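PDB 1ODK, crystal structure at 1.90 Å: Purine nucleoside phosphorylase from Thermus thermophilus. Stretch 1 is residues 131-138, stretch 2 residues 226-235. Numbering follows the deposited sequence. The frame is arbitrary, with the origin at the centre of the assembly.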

# COMPACT_ATOMS: atom_id res chain seq x y z
N PRO B 131 6.21 -19.90 21.80
CA PRO B 131 6.00 -21.33 21.57
C PRO B 131 5.67 -22.18 22.80
O PRO B 131 4.78 -23.04 22.74
CB PRO B 131 7.28 -21.78 20.85
CG PRO B 131 8.29 -20.71 21.19
CD PRO B 131 7.49 -19.44 21.22
N GLU B 132 6.35 -21.94 23.91
CA GLU B 132 6.10 -22.71 25.13
C GLU B 132 4.68 -22.49 25.66
O GLU B 132 3.99 -23.45 26.04
CB GLU B 132 7.12 -22.35 26.21
CG GLU B 132 8.55 -22.82 25.93
CD GLU B 132 8.67 -24.33 25.83
OE1 GLU B 132 7.74 -25.04 26.27
OE2 GLU B 132 9.71 -24.81 25.33
N VAL B 133 4.25 -21.24 25.71
CA VAL B 133 2.90 -20.91 26.18
C VAL B 133 1.88 -21.60 25.29
O VAL B 133 0.91 -22.19 25.78
CB VAL B 133 2.65 -19.39 26.17
CG1 VAL B 133 1.20 -19.10 26.55
CG2 VAL B 133 3.60 -18.70 27.14
N PHE B 134 2.09 -21.50 23.98
CA PHE B 134 1.20 -22.10 23.00
C PHE B 134 1.09 -23.60 23.27
O PHE B 134 -0.01 -24.16 23.33
CB PHE B 134 1.76 -21.86 21.59
CG PHE B 134 1.06 -22.61 20.52
CD1 PHE B 134 -0.26 -22.32 20.19
CD2 PHE B 134 1.71 -23.62 19.81
CE1 PHE B 134 -0.92 -23.02 19.19
CE2 PHE B 134 1.06 -24.33 18.80
CZ PHE B 134 -0.26 -24.03 18.49
N ARG B 135 2.24 -24.24 23.44
CA ARG B 135 2.31 -25.67 23.71
C ARG B 135 1.54 -26.05 24.99
O ARG B 135 0.81 -27.03 25.02
CB ARG B 135 3.77 -26.09 23.85
CG ARG B 135 4.01 -27.58 23.90
CD ARG B 135 5.48 -27.85 24.13
NE ARG B 135 5.91 -29.08 23.49
CZ ARG B 135 7.17 -29.51 23.49
NH1 ARG B 135 8.12 -28.80 24.10
NH2 ARG B 135 7.48 -30.64 22.87
N ALA B 136 1.73 -25.26 26.04
CA ALA B 136 1.07 -25.50 27.32
C ALA B 136 -0.45 -25.35 27.22
O ALA B 136 -1.19 -26.14 27.81
CB ALA B 136 1.62 -24.56 28.39
N LEU B 137 -0.91 -24.34 26.49
CA LEU B 137 -2.35 -24.13 26.33
C LEU B 137 -2.97 -25.31 25.58
O LEU B 137 -4.04 -25.80 25.93
CB LEU B 137 -2.62 -22.83 25.57
CG LEU B 137 -2.36 -21.51 26.32
CD1 LEU B 137 -2.41 -20.33 25.35
CD2 LEU B 137 -3.39 -21.36 27.44
N TRP B 138 -2.28 -25.77 24.53
CA TRP B 138 -2.75 -26.89 23.74
C TRP B 138 -2.81 -28.15 24.61
O TRP B 138 -3.81 -28.87 24.63
CB TRP B 138 -1.81 -27.11 22.55
CG TRP B 138 -2.33 -28.04 21.49
CD1 TRP B 138 -3.42 -28.86 21.56
CD2 TRP B 138 -1.75 -28.26 20.19
NE1 TRP B 138 -3.55 -29.58 20.39
CE2 TRP B 138 -2.54 -29.23 19.54
CE3 TRP B 138 -0.63 -27.73 19.53
CZ2 TRP B 138 -2.25 -29.69 18.24
CZ3 TRP B 138 -0.34 -28.18 18.24
CH2 TRP B 138 -1.15 -29.15 17.61
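Stretch 2, residues 226-235: EVALEAVLEV

Two alanines lie where the backbones come nearest: Ala-136 and Ala-231 bring their CA atoms to 5.1 Å, and the helix axes approach to 8.4 Å without a single hydrogen bond passing between the stretches. Everything across the interface is van der Waals packing. Both alanines direct CA-to-CB toward the opposing stretch, and their CB atoms lie 4.1 Å apart; the methyl of Ala-136 also rests 3.9 Å from the carbonyl O of Ala-231, so side chain meets backbone as well as side chain.

Stretch 2 enters already helical at Glu-226, crossing the helix of stretch 1 at 131° between N-to-C directions, a steeply inclined, broadly antiparallel arrangement. Its early residues therefore meet the later part of stretch 1, and its C-terminal residues meet the earlier part.

Leu-137 serves the first of these ends. Its CA-to-CB bond points sideways, but the m,t rotamer carries the tip closer: CD2 reaches 3.4 Å from CB of Ala-231 and 3.9 Å from CA of Ala-228. Val-227 adds its CG1 at 3.6 Å from the carbonyl O of Leu-137 and 4.3 Å from CD2 of the same leucine.

Toward the C-terminus, Glu-234 N donates to Ala-231 O at 2.9 Å, and the chain terminates at Val-235. This last residue packs through CG1, which lies 4.2 Å from Ala-136 CB, 4.1 Å from Glu-132 O and 4.3 Å from Val-133 N. Glu-234 contributes its aliphatic base, with CB 4.0 Å from Ala-136 CB.

The rule to read here is an alanine pair where the backbones come nearest, with Leu-137 and Val-227 packing toward one end and Val-235 toward the other.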

# COMPACT_ATOMS: atom_id res chain seq x y z
N GLU B 226 -9.98 -21.96 32.96
CA GLU B 226 -9.36 -23.09 33.64
C GLU B 226 -8.14 -23.55 32.84
O GLU B 226 -7.09 -23.84 33.41
CB GLU B 226 -10.36 -24.24 33.77
CG GLU B 226 -9.81 -25.46 34.50
CD GLU B 226 -10.80 -26.60 34.59
OE1 GLU B 226 -10.50 -27.60 35.28
OE2 GLU B 226 -11.89 -26.50 33.98
N VAL B 227 -8.29 -23.62 31.52
CA VAL B 227 -7.17 -24.04 30.67
C VAL B 227 -6.02 -23.05 30.80
O VAL B 227 -4.87 -23.44 30.97
CB VAL B 227 -7.59 -24.14 29.19
CG1 VAL B 227 -6.36 -24.32 28.31
CG2 VAL B 227 -8.54 -25.32 28.99
N ALA B 228 -6.34 -21.76 30.72
CA ALA B 228 -5.32 -20.73 30.81
C ALA B 228 -4.58 -20.73 32.15
O ALA B 228 -3.36 -20.61 32.19
CB ALA B 228 -5.94 -19.35 30.55
N LEU B 229 -5.32 -20.85 33.25
CA LEU B 229 -4.71 -20.85 34.58
C LEU B 229 -3.76 -22.04 34.71
O LEU B 229 -2.62 -21.89 35.17
CB LEU B 229 -5.79 -20.91 35.67
CG LEU B 229 -6.58 -19.61 35.86
CD1 LEU B 229 -7.81 -19.86 36.71
CD2 LEU B 229 -5.68 -18.56 36.51
N GLU B 230 -4.22 -23.21 34.30
CA GLU B 230 -3.41 -24.41 34.35
C GLU B 230 -2.16 -24.25 33.49
O GLU B 230 -1.06 -24.67 33.87
CB GLU B 230 -4.22 -25.61 33.87
CG GLU B 230 -5.30 -26.03 34.85
CD GLU B 230 -4.72 -26.49 36.17
OE1 GLU B 230 -5.07 -25.91 37.22
OE2 GLU B 230 -3.90 -27.43 36.16
N ALA B 231 -2.33 -23.63 32.33
CA ALA B 231 -1.23 -23.42 31.40
C ALA B 231 -0.14 -22.48 31.91
O ALA B 231 1.05 -22.79 31.77
CB ALA B 231 -1.78 -22.90 30.06
N VAL B 232 -0.52 -21.35 32.50
CA VAL B 232 0.49 -20.41 32.98
C VAL B 232 1.34 -20.97 34.10
O VAL B 232 2.46 -20.50 34.33
CB VAL B 232 -0.13 -19.05 33.44
CG1 VAL B 232 -0.76 -18.35 32.25
CG2 VAL B 232 -1.14 -19.27 34.55
N LEU B 233 0.82 -21.96 34.81
CA LEU B 233 1.57 -22.58 35.88
C LEU B 233 2.61 -23.54 35.29
O LEU B 233 3.60 -23.87 35.94
CB LEU B 233 0.63 -23.33 36.83
CG LEU B 233 0.21 -22.58 38.11
CD1 LEU B 233 -0.37 -21.23 37.76
CD2 LEU B 233 -0.79 -23.43 38.88
N GLU B 234 2.38 -23.96 34.05
CA GLU B 234 3.27 -24.88 33.34
C GLU B 234 4.50 -24.18 32.79
O GLU B 234 5.45 -24.83 32.37
CB GLU B 234 2.52 -25.54 32.18
CG GLU B 234 1.30 -26.33 32.59
CD GLU B 234 1.64 -27.70 33.14
OE1 GLU B 234 2.48 -27.78 34.06
OE2 GLU B 234 1.07 -28.69 32.64
N VAL B 235 4.47 -22.86 32.76
CA VAL B 235 5.59 -22.08 32.24
C VAL B 235 6.15 -21.16 33.31
O VAL B 235 7.32 -20.74 33.17
CB VAL B 235 5.17 -21.24 31.01
CG1 VAL B 235 4.76 -22.16 29.87
CG2 VAL B 235 4.03 -20.31 31.37
OXT VAL B 235 5.41 -20.85 34.27